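Local coordinates for protein TudS (Uncultured bacterium, PDB 6Z96) that removes sulfur from thiouracil with the help of a [4Fe-4S] cluster, in a non-redox desulfuration that probably passes through a [4Fe-5S] intermediate, at residues L97-P102 with V136-Q141; K4-A9 with Q90-A95; A57-E62 with E122-A127. All coordinates share one frame; numbering follows the deposited sequence.

Contact 1 (L97-P102 with V136-Q141). With SF4 (iron/sulfur cluster), chain C.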
ATOM      1  N   LEU A  97       0.455  -3.792   2.522  1.00 15.91           N
ATOM      2  CA  LEU A  97       0.812  -2.951   1.385  1.00 16.22           C
ATOM      3  C   LEU A  97       2.036  -3.460   0.658  1.00 17.01           C
ATOM      4  O   LEU A  97       2.910  -4.072   1.255  1.00 17.15           O
ATOM      5  CB  LEU A  97       1.029  -1.499   1.854  1.00 16.13           C
ATOM      6  CG  LEU A  97      -0.148  -0.838   2.569  1.00 16.66           C
ATOM      7  CD1 LEU A  97       0.184   0.675   2.862  1.00 16.44           C
ATOM      8  CD2 LEU A  97      -1.454  -0.919   1.755  1.00 18.73           C
ATOM      9  N   LYS A  98       2.108  -3.177  -0.652  1.00 15.89           N
ATOM     10  CA  LYS A  98       3.195  -3.649  -1.514  1.00 16.16           C
ATOM     11  C   LYS A  98       4.562  -3.030  -1.207  1.00 17.22           C
ATOM     12  O   LYS A  98       4.747  -1.822  -1.250  1.00 17.40           O
ATOM     13  CB  LYS A  98       2.803  -3.379  -2.993  1.00 16.55           C
ATOM     14  CG  LYS A  98       3.895  -3.720  -4.006  1.00 18.32           C
ATOM     15  CD  LYS A  98       4.043  -5.237  -4.156  1.00 19.97           C
ATOM     16  CE  LYS A  98       5.308  -5.559  -4.936  1.00 21.55           C
ATOM     17  NZ  LYS A  98       6.525  -5.496  -4.068  1.00 21.42           N
ATOM     18  N   GLU A  99       5.561  -3.887  -0.994  1.00 17.66           N
ATOM     19  CA  GLU A  99       6.904  -3.420  -0.669  1.00 17.75           C
ATOM     20  C   GLU A  99       7.581  -2.678  -1.836  1.00 18.54           C
ATOM     21  O   GLU A  99       7.329  -2.986  -3.000  1.00 18.83           O
ATOM     22  CB  GLU A  99       7.772  -4.619  -0.228  1.00 18.64           C
ATOM     23  CG  GLU A  99       9.117  -4.225   0.362  1.00 20.59           C
ATOM     24  CD  GLU A  99       9.019  -3.316   1.573  1.00 24.22           C
ATOM     25  OE1 GLU A  99       8.714  -2.112   1.392  1.00 20.94           O
ATOM     26  OE2 GLU A  99       9.321  -3.780   2.700  1.00 26.05           O
ATOM     27  N   GLY A 100       8.404  -1.687  -1.489  1.00 18.21           N
ATOM     28  CA  GLY A 100       9.227  -0.952  -2.434  1.00 18.18           C
ATOM     29  C   GLY A 100       8.581   0.213  -3.133  1.00 17.67           C
ATOM     30  O   GLY A 100       9.275   1.007  -3.758  1.00 18.98           O
ATOM     31  N   SER A 101       7.263   0.330  -3.023  1.00 16.48           N
ATOM     32  CA  SER A 101       6.518   1.358  -3.754  1.00 16.00           C
ATOM     33  C   SER A 101       6.662   2.761  -3.127  1.00 16.01           C
ATOM     34  O   SER A 101       6.676   2.902  -1.901  1.00 16.07           O
ATOM     35  CB  SER A 101       5.042   0.944  -3.791  1.00 16.19           C
ATOM     36  OG  SER A 101       4.142   2.019  -4.034  1.00 16.30           O
ATOM     37  N   PRO A 102       6.644   3.817  -3.957  1.00 15.58           N
ATOM     38  CA  PRO A 102       6.659   5.179  -3.406  1.00 15.52           C
ATOM     39  C   PRO A 102       5.363   5.530  -2.665  1.00 15.26           C
ATOM     40  O   PRO A 102       5.361   6.513  -1.922  1.00 16.34           O
ATOM     41  CB  PRO A 102       6.850   6.069  -4.648  1.00 16.21           C
ATOM     42  CG  PRO A 102       6.288   5.254  -5.790  1.00 16.66           C
ATOM     43  CD  PRO A 102       6.608   3.802  -5.442  1.00 15.68           C
ATOM     44  N   VAL A 136       1.248  -1.301   9.439  1.00 18.01           N
ATOM     45  CA  VAL A 136       1.443  -1.666   8.041  1.00 17.78           C
ATOM     46  C   VAL A 136       2.441  -2.800   7.944  1.00 19.01           C
ATOM     47  O   VAL A 136       3.561  -2.707   8.466  1.00 20.57           O
ATOM     48  CB  VAL A 136       1.933  -0.440   7.228  1.00 18.11           C
ATOM     49  CG1 VAL A 136       2.146  -0.822   5.749  1.00 19.42           C
ATOM     50  CG2 VAL A 136       0.934   0.714   7.352  1.00 18.56           C
ATOM     51  N   PHE A 137       2.067  -3.836   7.195  1.00 18.26           N
ATOM     52  CA  PHE A 137       2.885  -5.006   6.916  1.00 18.41           C
ATOM     53  C   PHE A 137       3.058  -5.144   5.416  1.00 18.41           C
ATOM     54  O   PHE A 137       2.155  -4.756   4.664  1.00 18.61           O
ATOM     55  CB  PHE A 137       2.161  -6.270   7.408  1.00 19.24           C
ATOM     56  CG  PHE A 137       1.946  -6.319   8.908  1.00 21.41           C
ATOM     57  CD1 PHE A 137       2.815  -7.021   9.719  1.00 23.78           C
ATOM     58  CD2 PHE A 137       0.873  -5.663   9.496  1.00 23.48           C
ATOM     59  CE1 PHE A 137       2.612  -7.063  11.099  1.00 25.18           C
ATOM     60  CE2 PHE A 137       0.675  -5.713  10.874  1.00 24.45           C
ATOM     61  CZ  PHE A 137       1.527  -6.437  11.651  1.00 24.50           C
ATOM     62  N   SER A 138       4.189  -5.695   4.979  1.00 17.60           N
ATOM     63  CA  SER A 138       4.383  -5.960   3.554  1.00 19.01           C
ATOM     64  C   SER A 138       4.011  -7.403   3.206  1.00 20.03           C
ATOM     65  O   SER A 138       3.740  -8.220   4.101  1.00 20.45           O
ATOM     66  CB  SER A 138       5.831  -5.680   3.167  1.00 20.33           C
ATOM     67  OG  SER A 138       6.650  -6.768   3.572  1.00 21.95           O
ATOM     68  N   GLU A 139       4.040  -7.747   1.907  1.00 20.11           N
ATOM     69  CA  GLU A 139       3.779  -9.120   1.477  1.00 20.64           C
ATOM     70  C   GLU A 139       4.884 -10.088   1.976  1.00 21.24           C
ATOM     71  O   GLU A 139       4.725 -11.300   1.826  1.00 22.62           O
ATOM     72  CB  GLU A 139       3.609  -9.196  -0.052  1.00 21.38           C
ATOM     73  CG  GLU A 139       4.895  -9.018  -0.832  1.00 22.97           C
ATOM     74  CD  GLU A 139       5.283  -7.595  -1.188  1.00 23.85           C
ATOM     75  OE1 GLU A 139       4.792  -6.653  -0.523  1.00 20.77           O
ATOM     76  OE2 GLU A 139       6.120  -7.424  -2.106  1.00 23.60           O
ATOM     77  N   ASP A 140       6.008  -9.571   2.503  1.00 20.54           N
ATOM     78  CA  ASP A 140       7.051 -10.438   3.082  1.00 21.34           C
ATOM     79  C   ASP A 140       6.787 -10.704   4.584  1.00 21.84           C
ATOM     80  O   ASP A 140       7.600 -11.378   5.236  1.00 23.73           O
ATOM     81  CB  ASP A 140       8.418  -9.753   2.978  1.00 24.28           C
ATOM     82  CG  ASP A 140       8.829  -9.434   1.549  1.00 32.02           C
ATOM     83  OD1 ASP A 140       8.552 -10.255   0.658  1.00 33.63           O
ATOM     84  OD2 ASP A 140       9.412  -8.354   1.327  1.00 36.07           O
ATOM     85  N   GLN A 141       5.680 -10.170   5.147  1.00 20.66           N
ATOM     86  CA  GLN A 141       5.337 -10.271   6.564  1.00 20.01           C
ATOM     87  C   GLN A 141       3.923 -10.841   6.753  1.00 20.10           C
ATOM     88  O   GLN A 141       3.258 -10.485   7.723  1.00 20.96           O
ATOM     89  CB  GLN A 141       5.426  -8.878   7.216  1.00 20.15           C
ATOM     90  CG  GLN A 141       6.796  -8.268   7.066  1.00 21.77           C
ATOM     91  CD  GLN A 141       6.826  -6.874   7.604  1.00 25.89           C
ATOM     92  OE1 GLN A 141       6.111  -5.981   7.136  1.00 24.67           O
ATOM     93  NE2 GLN A 141       7.671  -6.646   8.599  1.00 28.82           N
TER
HETATM   94 FE1  SF4 C 301       1.284   0.764  -6.754  0.80 16.75          FE
HETATM   95 FE2  SF4 C 301       0.050  -1.470  -5.865  0.90 14.54          FE
HETATM   96 FE3  SF4 C 301      -1.427   0.817  -6.279  0.90 14.23          FE
HETATM   97 FE4  SF4 C 301       0.309   0.630  -4.157  0.90 14.76          FE
HETATM   98  S1  SF4 C 301      -1.630  -0.585  -4.526  0.90 14.45           S
HETATM   99  S2  SF4 C 301       0.074   2.420  -5.544  0.90 15.60           S
HETATM  100  S3  SF4 C 301       2.030  -0.601  -5.095  0.90 15.91           S
HETATM  101  S4  SF4 C 301      -0.332  -0.467  -7.864  0.90 15.29           S
HETATM  102  O   HOH W   1       9.226  -6.291   3.288  1.00 33.74           O
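Lys98 and Glu139 meet in a salt bridge, NZ to OE2 at 2.8 Å, and the two carboxylate oxygens of Glu139 divide their work. OE2 takes the ammonium on its syn side, 25° out of the carboxylate plane, while OE1 offers its syn lone pair to the backbone N of Glu99 at 2.9 Å. One carboxylate thus holds a side chain and a main-chain N-H of consecutive residues, which limits its rotation. Glu139 reaches them with CG in the crowded position between its own backbone N and carbonyl carbon (chi1 72°). The lysine chain is bent at chi2 and chi4, and its NZ also donates to Glu99 O at 2.8 Å. Near its root, Lys98 CB lies 3.6 Å from S3 of the iron-sulfur cluster. The segment 97-102 is the loop leaving strand 94-96 of a four-stranded parallel sheet, and the cluster sits beyond the C-terminal ends of its strands, the usual place for a cofactor in such alpha/beta folds. An alanine in place of Lys98 would probably leave Glu139 OE2 without its charged mate and the carboxylate freer to turn. Lys98 also starts a type II beta turn ending at Ser101, and within it Glu99 OE1 accepts from Gly100 N on its anti lone pair. The same oxygen accepts from the backbone N atoms of Ser106, Gly107 and Arg108. Glu99 OE2 is served by a water at 2.6 Å, which bridges to Ser138 OG and Asp140 OD2. Nearer the sheet, Leu97 N continues the pairing to Phe137 O at 2.9 Å. Leu97 CD1 meets Val136 CG1 at 3.8 Å, and Thr126 of helix 124-131 packs against both side chains.

Contact 2 (K4-A9 with Q90-A95); sequences KIIVSA and QGIRFA. With SF4 (iron/sulfur cluster), chain C.
Lys4 NZ donates to Gln90 OE1 at 2.8 Å, the shortest direct polar bond between the two segments. The ammonium approaches tilted 25° from the plane of the amide carbonyl. The lysine chain is extended beyond CG, whereas Gln90 is bent at chi2 (-90°), which turns its CD out of line with the start of the chain. Lys4 CD also lies 3.6 Å from Gln90 OE1. Further in, a water receives the N-H of Arg93 and donates to Lys4 O at 2.6 Å, joining the backbones where no direct bond does. Regular pairing begins one step later: Ile6 N donates to Phe94 O at 3.2 Å, in the carbonyl plane, and Ile6 O accepts from Leu96. Those two bonds flank Ala95 and define a parallel bridge between Ile6 and Ala95, in the middle of a four-stranded sheet whose strand 39-42 pairs with the other edge of strand 5-8. Segment 90-95 leads from the end of helix 73-90 into strand 94-96; the helix ends in a Schellman motif with Gly91 at positive phi. On the face carrying Ile6 and Ala95, packing is tight: Ile6 CG2 stands 3.4 Å from Ala95 CB, closer than usual for two carbons. Ile6 has CG1 anti to the backbone N (chi1 -176°), a torsion that leaves CG2 as the branch meeting the alanine. Ile92 CG2 comes within 3.7 Å of Ile6 N, while its CG1 touches Lys4 O. On the other face Ile5 CG2 meets Phe94 CB at 3.9 Å, their side chains crossing at about a right angle, and Leu149 of helix 142-151 touches both. At the far end of strand 5-8, Ser8 CB lies 3.4 Å from S1 of the iron-sulfur cluster.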
ATOM      1  N   LYS A   4     -11.398  -6.215   9.587  1.00 26.64           N
ATOM      2  CA  LYS A   4     -11.019  -6.083   8.179  1.00 25.85           C
ATOM      3  C   LYS A   4      -9.642  -5.448   8.048  1.00 23.71           C
ATOM      4  O   LYS A   4      -9.136  -4.828   8.976  1.00 23.59           O
ATOM      5  CB  LYS A   4     -12.021  -5.197   7.433  1.00 28.51           C
ATOM      6  CG  LYS A   4     -13.448  -5.715   7.506  1.00 33.03           C
ATOM      7  CD  LYS A   4     -14.338  -4.777   6.753  1.00 39.53           C
ATOM      8  CE  LYS A   4     -15.801  -5.094   6.942  1.00 45.11           C
ATOM      9  NZ  LYS A   4     -16.639  -3.913   6.602  1.00 48.78           N
ATOM     10  N   ILE A   5      -9.018  -5.641   6.885  1.00 21.80           N
ATOM     11  CA  ILE A   5      -7.746  -5.006   6.598  1.00 21.04           C
ATOM     12  C   ILE A   5      -7.870  -4.261   5.271  1.00 20.49           C
ATOM     13  O   ILE A   5      -8.738  -4.588   4.456  1.00 20.29           O
ATOM     14  CB  ILE A   5      -6.575  -6.016   6.554  1.00 22.47           C
ATOM     15  CG1 ILE A   5      -6.639  -6.942   5.326  1.00 23.87           C
ATOM     16  CG2 ILE A   5      -6.456  -6.814   7.871  1.00 24.13           C
ATOM     17  CD1 ILE A   5      -5.350  -7.810   5.149  1.00 26.22           C
ATOM     18  N   ILE A   6      -6.954  -3.303   5.049  1.00 19.26           N
ATOM     19  CA  ILE A   6      -6.859  -2.662   3.742  1.00 19.60           C
ATOM     20  C   ILE A   6      -5.658  -3.338   3.064  1.00 18.47           C
ATOM     21  O   ILE A   6      -4.647  -3.646   3.713  1.00 19.18           O
ATOM     22  CB  ILE A   6      -6.698  -1.135   3.892  1.00 21.42           C
ATOM     23  CG1 ILE A   6      -6.691  -0.437   2.531  1.00 23.52           C
ATOM     24  CG2 ILE A   6      -5.458  -0.768   4.660  1.00 22.34           C
ATOM     25  CD1 ILE A   6      -6.831   1.113   2.657  1.00 25.17           C
ATOM     26  N   VAL A   7      -5.773  -3.614   1.746  1.00 17.23           N
ATOM     27  CA  VAL A   7      -4.715  -4.318   1.023  0.80 17.46           C
ATOM     28  C   VAL A   7      -4.408  -3.611  -0.275  1.00 17.33           C
ATOM     29  O   VAL A   7      -5.335  -3.283  -0.996  1.00 17.92           O
ATOM     30  CB  VAL A   7      -5.163  -5.767   0.672  0.80 18.16           C
ATOM     31  CG1 VAL A   7      -4.032  -6.562   0.017  0.80 18.35           C
ATOM     32  CG2 VAL A   7      -5.688  -6.505   1.904  0.80 18.53           C
ATOM     33  N   SER A   8      -3.120  -3.423  -0.616  1.00 16.12           N
ATOM     34  CA  SER A   8      -2.740  -2.861  -1.929  1.00 15.53           C
ATOM     35  C   SER A   8      -3.435  -3.672  -3.036  1.00 15.86           C
ATOM     36  O   SER A   8      -3.331  -4.898  -3.051  1.00 16.72           O
ATOM     37  CB  SER A   8      -1.238  -3.024  -2.145  1.00 15.29           C
ATOM     38  OG  SER A   8      -0.523  -2.092  -1.356  1.00 16.39           O
ATOM     39  N   ALA A   9      -4.185  -2.993  -3.905  1.00 14.94           N
ATOM     40  CA  ALA A   9      -4.979  -3.695  -4.916  1.00 15.82           C
ATOM     41  C   ALA A   9      -4.145  -4.591  -5.819  1.00 16.21           C
ATOM     42  O   ALA A   9      -4.628  -5.653  -6.251  1.00 17.14           O
ATOM     43  CB  ALA A   9      -5.792  -2.696  -5.743  1.00 16.43           C
ATOM     44  N   GLN A  90     -14.065   2.472   8.099  1.00 31.10           N
ATOM     45  CA  GLN A  90     -14.308   1.039   8.274  1.00 31.47           C
ATOM     46  C   GLN A  90     -13.771   0.451   9.573  1.00 31.57           C
ATOM     47  O   GLN A  90     -13.935  -0.752   9.780  1.00 33.13           O
ATOM     48  CB  GLN A  90     -13.713   0.246   7.085  1.00 32.96           C
ATOM     49  CG  GLN A  90     -14.362   0.536   5.732  1.00 37.88           C
ATOM     50  CD  GLN A  90     -15.531  -0.375   5.440  1.00 45.55           C
ATOM     51  OE1 GLN A  90     -15.454  -1.588   5.551  1.00 48.11           O
ATOM     52  NE2 GLN A  90     -16.643   0.193   5.049  1.00 47.18           N
ATOM     53  N   GLY A  91     -13.106   1.254  10.400  1.00 30.28           N
ATOM     54  CA  GLY A  91     -12.512   0.785  11.647  1.00 30.00           C
ATOM     55  C   GLY A  91     -11.331  -0.145  11.444  1.00 29.19           C
ATOM     56  O   GLY A  91     -11.092  -1.045  12.245  1.00 30.53           O
ATOM     57  N   ILE A  92     -10.570   0.068  10.376  1.00 25.77           N
ATOM     58  CA  ILE A  92      -9.419  -0.756  10.056  1.00 24.59           C
ATOM     59  C   ILE A  92      -8.161  -0.290  10.764  1.00 24.31           C
ATOM     60  O   ILE A  92      -7.826   0.893  10.730  1.00 24.90           O
ATOM     61  CB  ILE A  92      -9.243  -0.775   8.517  1.00 24.07           C
ATOM     62  CG1 ILE A  92     -10.427  -1.509   7.866  1.00 25.58           C
ATOM     63  CG2 ILE A  92      -7.904  -1.389   8.116  1.00 24.03           C
ATOM     64  CD1 ILE A  92     -10.423  -1.460   6.301  1.00 27.37           C
ATOM     65  N   ARG A  93      -7.437  -1.230  11.384  1.00 23.63           N
ATOM     66  CA  ARG A  93      -6.211  -0.890  12.081  1.00 23.98           C
ATOM     67  C   ARG A  93      -4.970  -1.627  11.538  1.00 22.00           C
ATOM     68  O   ARG A  93      -3.892  -1.479  12.101  1.00 22.13           O
ATOM     69  CB  ARG A  93      -6.378  -1.088  13.610  1.00 28.42           C
ATOM     70  CG  ARG A  93      -6.979  -2.405  14.002  1.00 35.63           C
ATOM     71  CD  ARG A  93      -7.831  -2.339  15.287  1.00 43.18           C
ATOM     72  NE  ARG A  93      -7.051  -2.306  16.518  1.00 49.34           N
ATOM     73  CZ  ARG A  93      -7.321  -3.041  17.596  1.00 53.21           C
ATOM     74  NH1 ARG A  93      -6.572  -2.930  18.686  1.00 53.76           N
ATOM     75  NH2 ARG A  93      -8.331  -3.904  17.587  1.00 53.48           N
ATOM     76  N   PHE A  94      -5.129  -2.425  10.452  1.00 21.42           N
ATOM     77  CA  PHE A  94      -4.025  -3.158   9.830  1.00 21.55           C
ATOM     78  C   PHE A  94      -4.059  -2.953   8.313  1.00 20.20           C
ATOM     79  O   PHE A  94      -5.132  -2.967   7.714  1.00 20.24           O
ATOM     80  CB  PHE A  94      -4.149  -4.668  10.092  1.00 23.40           C
ATOM     81  CG  PHE A  94      -4.153  -5.035  11.559  1.00 25.61           C
ATOM     82  CD1 PHE A  94      -2.976  -5.100  12.274  1.00 27.99           C
ATOM     83  CD2 PHE A  94      -5.337  -5.306  12.217  1.00 28.09           C
ATOM     84  CE1 PHE A  94      -2.980  -5.432  13.631  1.00 29.32           C
ATOM     85  CE2 PHE A  94      -5.338  -5.653  13.572  1.00 29.44           C
ATOM     86  CZ  PHE A  94      -4.155  -5.727  14.257  1.00 29.25           C
ATOM     87  N   ALA A  95      -2.872  -2.834   7.701  1.00 19.20           N
ATOM     88  CA  ALA A  95      -2.754  -2.701   6.253  1.00 19.06           C
ATOM     89  C   ALA A  95      -1.725  -3.677   5.725  1.00 19.06           C
ATOM     90  O   ALA A  95      -0.696  -3.897   6.354  1.00 20.03           O
ATOM     91  CB  ALA A  95      -2.343  -1.279   5.886  1.00 19.33           C
TER
HETATM   92 FE1  SF4 C 301       1.284   0.764  -6.754  0.80 16.75          FE
HETATM   93 FE2  SF4 C 301       0.050  -1.470  -5.865  0.90 14.54          FE
HETATM   94 FE3  SF4 C 301      -1.427   0.817  -6.279  0.90 14.23          FE
HETATM   95 FE4  SF4 C 301       0.309   0.630  -4.157  0.90 14.76          FE
HETATM   96  S1  SF4 C 301      -1.630  -0.585  -4.526  0.90 14.45           S
HETATM   97  S2  SF4 C 301       0.074   2.420  -5.544  0.90 15.60           S
HETATM   98  S3  SF4 C 301       2.030  -0.601  -5.095  0.90 15.91           S
HETATM   99  S4  SF4 C 301      -0.332  -0.467  -7.864  0.90 15.29           S
HETATM  100  O   HOH W   2      -8.499  -3.966  11.345  1.00 28.39           O
HETATM  101  O   HOH W   3     -12.429  -3.843  10.916  1.00 40.89           O

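Contact 3 (A57-E62 with E122-A127)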
ATOM      1  N   ALA A  57       7.752   6.482 -10.591  1.00 19.22           N
ATOM      2  CA  ALA A  57       8.003   7.656  -9.749  1.00 18.46           C
ATOM      3  C   ALA A  57       8.747   7.252  -8.518  1.00 17.98           C
ATOM      4  O   ALA A  57       8.667   6.098  -8.075  1.00 18.15           O
ATOM      5  CB  ALA A  57       6.692   8.331  -9.372  1.00 18.78           C
ATOM      6  N   GLU A  58       9.518   8.190  -7.965  1.00 16.80           N
ATOM      7  CA  GLU A  58      10.268   7.931  -6.745  1.00 17.06           C
ATOM      8  C   GLU A  58      10.105   9.103  -5.788  1.00 17.26           C
ATOM      9  O   GLU A  58       9.905  10.249  -6.208  1.00 17.68           O
ATOM     10  CB  GLU A  58      11.776   7.689  -7.023  1.00 19.99           C
ATOM     11  CG  GLU A  58      12.001   6.447  -7.876  1.00 23.95           C
ATOM     12  CD  GLU A  58      13.412   5.966  -8.173  1.00 27.93           C
ATOM     13  OE1 GLU A  58      13.518   4.996  -8.957  1.00 29.38           O
ATOM     14  OE2 GLU A  58      14.398   6.500  -7.619  1.00 26.09           O
ATOM     15  N   ARG A  59      10.220   8.806  -4.493  1.00 17.13           N
ATOM     16  CA  ARG A  59      10.187   9.886  -3.508  1.00 17.27           C
ATOM     17  C   ARG A  59      11.503  10.646  -3.565  1.00 18.82           C
ATOM     18  O   ARG A  59      12.568  10.064  -3.807  1.00 19.89           O
ATOM     19  CB  ARG A  59      10.016   9.321  -2.094  1.00 16.81           C
ATOM     20  CG  ARG A  59       8.667   8.643  -1.883  1.00 18.69           C
ATOM     21  CD  ARG A  59       8.440   8.378  -0.404  1.00 19.71           C
ATOM     22  NE  ARG A  59       8.302   9.660   0.300  1.00 19.50           N
ATOM     23  CZ  ARG A  59       7.865   9.786   1.543  1.00 22.05           C
ATOM     24  NH1 ARG A  59       7.535   8.707   2.254  1.00 20.22           N
ATOM     25  NH2 ARG A  59       7.779  10.990   2.101  1.00 22.36           N
ATOM     26  N   GLN A  60      11.437  11.949  -3.318  1.00 17.83           N
ATOM     27  CA  GLN A  60      12.611  12.799  -3.139  1.00 18.73           C
ATOM     28  C   GLN A  60      12.209  13.597  -1.921  1.00 20.24           C
ATOM     29  O   GLN A  60      11.614  14.668  -2.040  1.00 19.98           O
ATOM     30  CB  GLN A  60      12.862  13.674  -4.363  1.00 19.45           C
ATOM     31  CG  GLN A  60      13.319  12.840  -5.557  1.00 21.21           C
ATOM     32  CD  GLN A  60      13.736  13.685  -6.731  1.00 24.79           C
ATOM     33  OE1 GLN A  60      13.375  14.862  -6.852  1.00 26.45           O
ATOM     34  NE2 GLN A  60      14.463  13.076  -7.661  1.00 25.97           N
ATOM     35  N   GLY A  61      12.393  12.963  -0.762  1.00 21.94           N
ATOM     36  CA  GLY A  61      11.938  13.467   0.523  1.00 23.09           C
ATOM     37  C   GLY A  61      10.427  13.536   0.567  1.00 22.78           C
ATOM     38  O   GLY A  61       9.754  12.521   0.376  1.00 25.41           O
ATOM     39  N   GLU A  62       9.879  14.751   0.748  1.00 21.75           N
ATOM     40  CA  GLU A  62       8.426  14.939   0.797  1.00 21.32           C
ATOM     41  C   GLU A  62       7.807  14.940  -0.605  1.00 19.67           C
ATOM     42  O   GLU A  62       6.600  14.750  -0.726  1.00 20.14           O
ATOM     43  CB  GLU A  62       8.101  16.305   1.445  1.00 24.25           C
ATOM     44  CG  GLU A  62       8.529  16.447   2.892  1.00 31.82           C
ATOM     45  CD  GLU A  62       7.687  15.532   3.739  1.00 40.08           C
ATOM     46  OE1 GLU A  62       6.451  15.521   3.543  1.00 38.94           O
ATOM     47  OE2 GLU A  62       8.258  14.800   4.578  1.00 45.88           O
ATOM     48  N   GLU A 122       9.883   4.327   3.596  1.00 20.89           N
ATOM     49  CA  GLU A 122       8.487   3.948   3.439  1.00 20.00           C
ATOM     50  C   GLU A 122       7.823   4.846   2.411  1.00 18.01           C
ATOM     51  O   GLU A 122       8.312   5.934   2.136  1.00 18.36           O
ATOM     52  CB  GLU A 122       7.758   3.987   4.784  1.00 24.38           C
ATOM     53  CG  GLU A 122       7.725   5.338   5.432  1.00 29.66           C
ATOM     54  CD  GLU A 122       7.411   5.335   6.925  1.00 35.47           C
ATOM     55  OE1 GLU A 122       7.337   6.443   7.495  1.00 36.92           O
ATOM     56  OE2 GLU A 122       7.268   4.245   7.529  1.00 36.55           O
ATOM     57  N   GLY A 123       6.746   4.352   1.832  1.00 16.75           N
ATOM     58  CA  GLY A 123       6.000   5.130   0.854  1.00 16.89           C
ATOM     59  C   GLY A 123       5.097   6.138   1.550  1.00 16.92           C
ATOM     60  O   GLY A 123       4.919   6.102   2.766  1.00 17.45           O
ATOM     61  N   LYS A 124       4.498   7.037   0.769  1.00 15.79           N
ATOM     62  CA  LYS A 124       3.628   8.084   1.331  1.00 15.52           C
ATOM     63  C   LYS A 124       2.396   7.574   2.056  1.00 15.92           C
ATOM     64  O   LYS A 124       2.017   8.152   3.075  1.00 16.71           O
ATOM     65  CB  LYS A 124       3.158   9.007   0.213  1.00 17.00           C
ATOM     66  CG  LYS A 124       4.275   9.872  -0.318  1.00 20.30           C
ATOM     67  CD  LYS A 124       4.280  11.141   0.518  1.00 24.52           C
ATOM     68  CE  LYS A 124       4.757  12.346  -0.208  1.00 25.64           C
ATOM     69  NZ  LYS A 124       4.500  13.587   0.607  1.00 21.36           N
ATOM     70  N   THR A 125       1.757   6.509   1.547  1.00 14.75           N
ATOM     71  CA  THR A 125       0.566   5.981   2.178  1.00 14.33           C
ATOM     72  C   THR A 125       0.954   5.264   3.464  1.00 14.97           C
ATOM     73  O   THR A 125       0.339   5.517   4.500  1.00 15.92           O
ATOM     74  CB  THR A 125      -0.186   5.081   1.205  1.00 15.75           C
ATOM     75  OG1 THR A 125      -0.705   5.911   0.147  1.00 15.84           O
ATOM     76  CG2 THR A 125      -1.385   4.383   1.875  1.00 16.44           C
ATOM     77  N   THR A 126       1.995   4.421   3.418  1.00 15.40           N
ATOM     78  CA  THR A 126       2.471   3.764   4.639  1.00 15.32           C
ATOM     79  C   THR A 126       2.816   4.768   5.737  1.00 16.29           C
ATOM     80  O   THR A 126       2.375   4.608   6.881  1.00 17.11           O
ATOM     81  CB  THR A 126       3.698   2.952   4.304  1.00 16.06           C
ATOM     82  OG1 THR A 126       3.287   1.915   3.419  1.00 16.98           O
ATOM     83  CG2 THR A 126       4.372   2.363   5.579  1.00 16.80           C
ATOM     84  N   ALA A 127       3.526   5.840   5.375  1.00 15.85           N
ATOM     85  CA  ALA A 127       3.904   6.851   6.375  1.00 17.02           C
ATOM     86  C   ALA A 127       2.687   7.477   7.038  1.00 17.75           C
ATOM     87  O   ALA A 127       2.679   7.635   8.270  1.00 18.59           O
ATOM     88  CB  ALA A 127       4.763   7.928   5.717  1.00 17.94           C
TER
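Lys124 sets its CD over one face of the Arg59 guanidinium, 3.8 Å above the plane and offset toward the rim. The nearest guanidinium atom to CD is NH2. The overlap is made by a methylene group, and the lysine charge lies farther along: NZ is 4.4 Å from Arg59 NH2, a close approach of like charges. Several acceptors would probably ease that repulsion. Lys124 NZ donates to Glu62 O at 2.7 Å, on a lone pair in the carbonyl plane, and forms a salt bridge with Asp77 of helix 73-90. The carboxylate of Glu62 is near too, though OE1 stands 4.0 Å from NZ, beyond salt-bridge range. A bend at chi2 (-90°) redirects the lysine chain beyond CG. Arg59 is gripped at two corners by backbone carbonyls. NH1 donates to Glu122 O at 2.9 Å, from a position 36° out of that carbonyl's plane. NH2 donates to Gly61 O at 3.0 Å, likewise from above the plane, and NE adds a weak bond to the same oxygen. The planar group is therefore tied both to the turn of its own hairpin and to the residue preceding Gly123, the N-cap of helix 124-131. Segment 57-62 supplies strand 57-60 and the turn of the two-stranded antiparallel hairpin with strand 63-66. The contact bridges this hairpin to the N-terminal end of helix 124-131 at the protein surface, where Lys124 also touches Val64 of strand 63-66 and Thr73 of helix 73-90, and Arg59 touches Ile109 of strand 108-110.

Overall arrangement
Contact 2 is the most buried of the three and contact 3 lies at the surface, with contact 1 partly buried between these extremes. Contacts 1 and 2 share the parallel sheet: Phe137 N bonds to Ala95 O, Lys98 N to Ser8 OG, and both contacts touch the cluster. Their chemistry differs, since contact 2 rests on strand pairing and aliphatic packing with the ammonium of Lys4 at its more exposed end, whereas contact 1 adds carboxylate bonds to a short continuation of the strand pairing. Contact 3 depends on long cationic side chains reaching carbonyls. It joins contact 1 through Pro102 O and Lys124 N, but does not touch contact 2, whose centre is about 19 Å from its own.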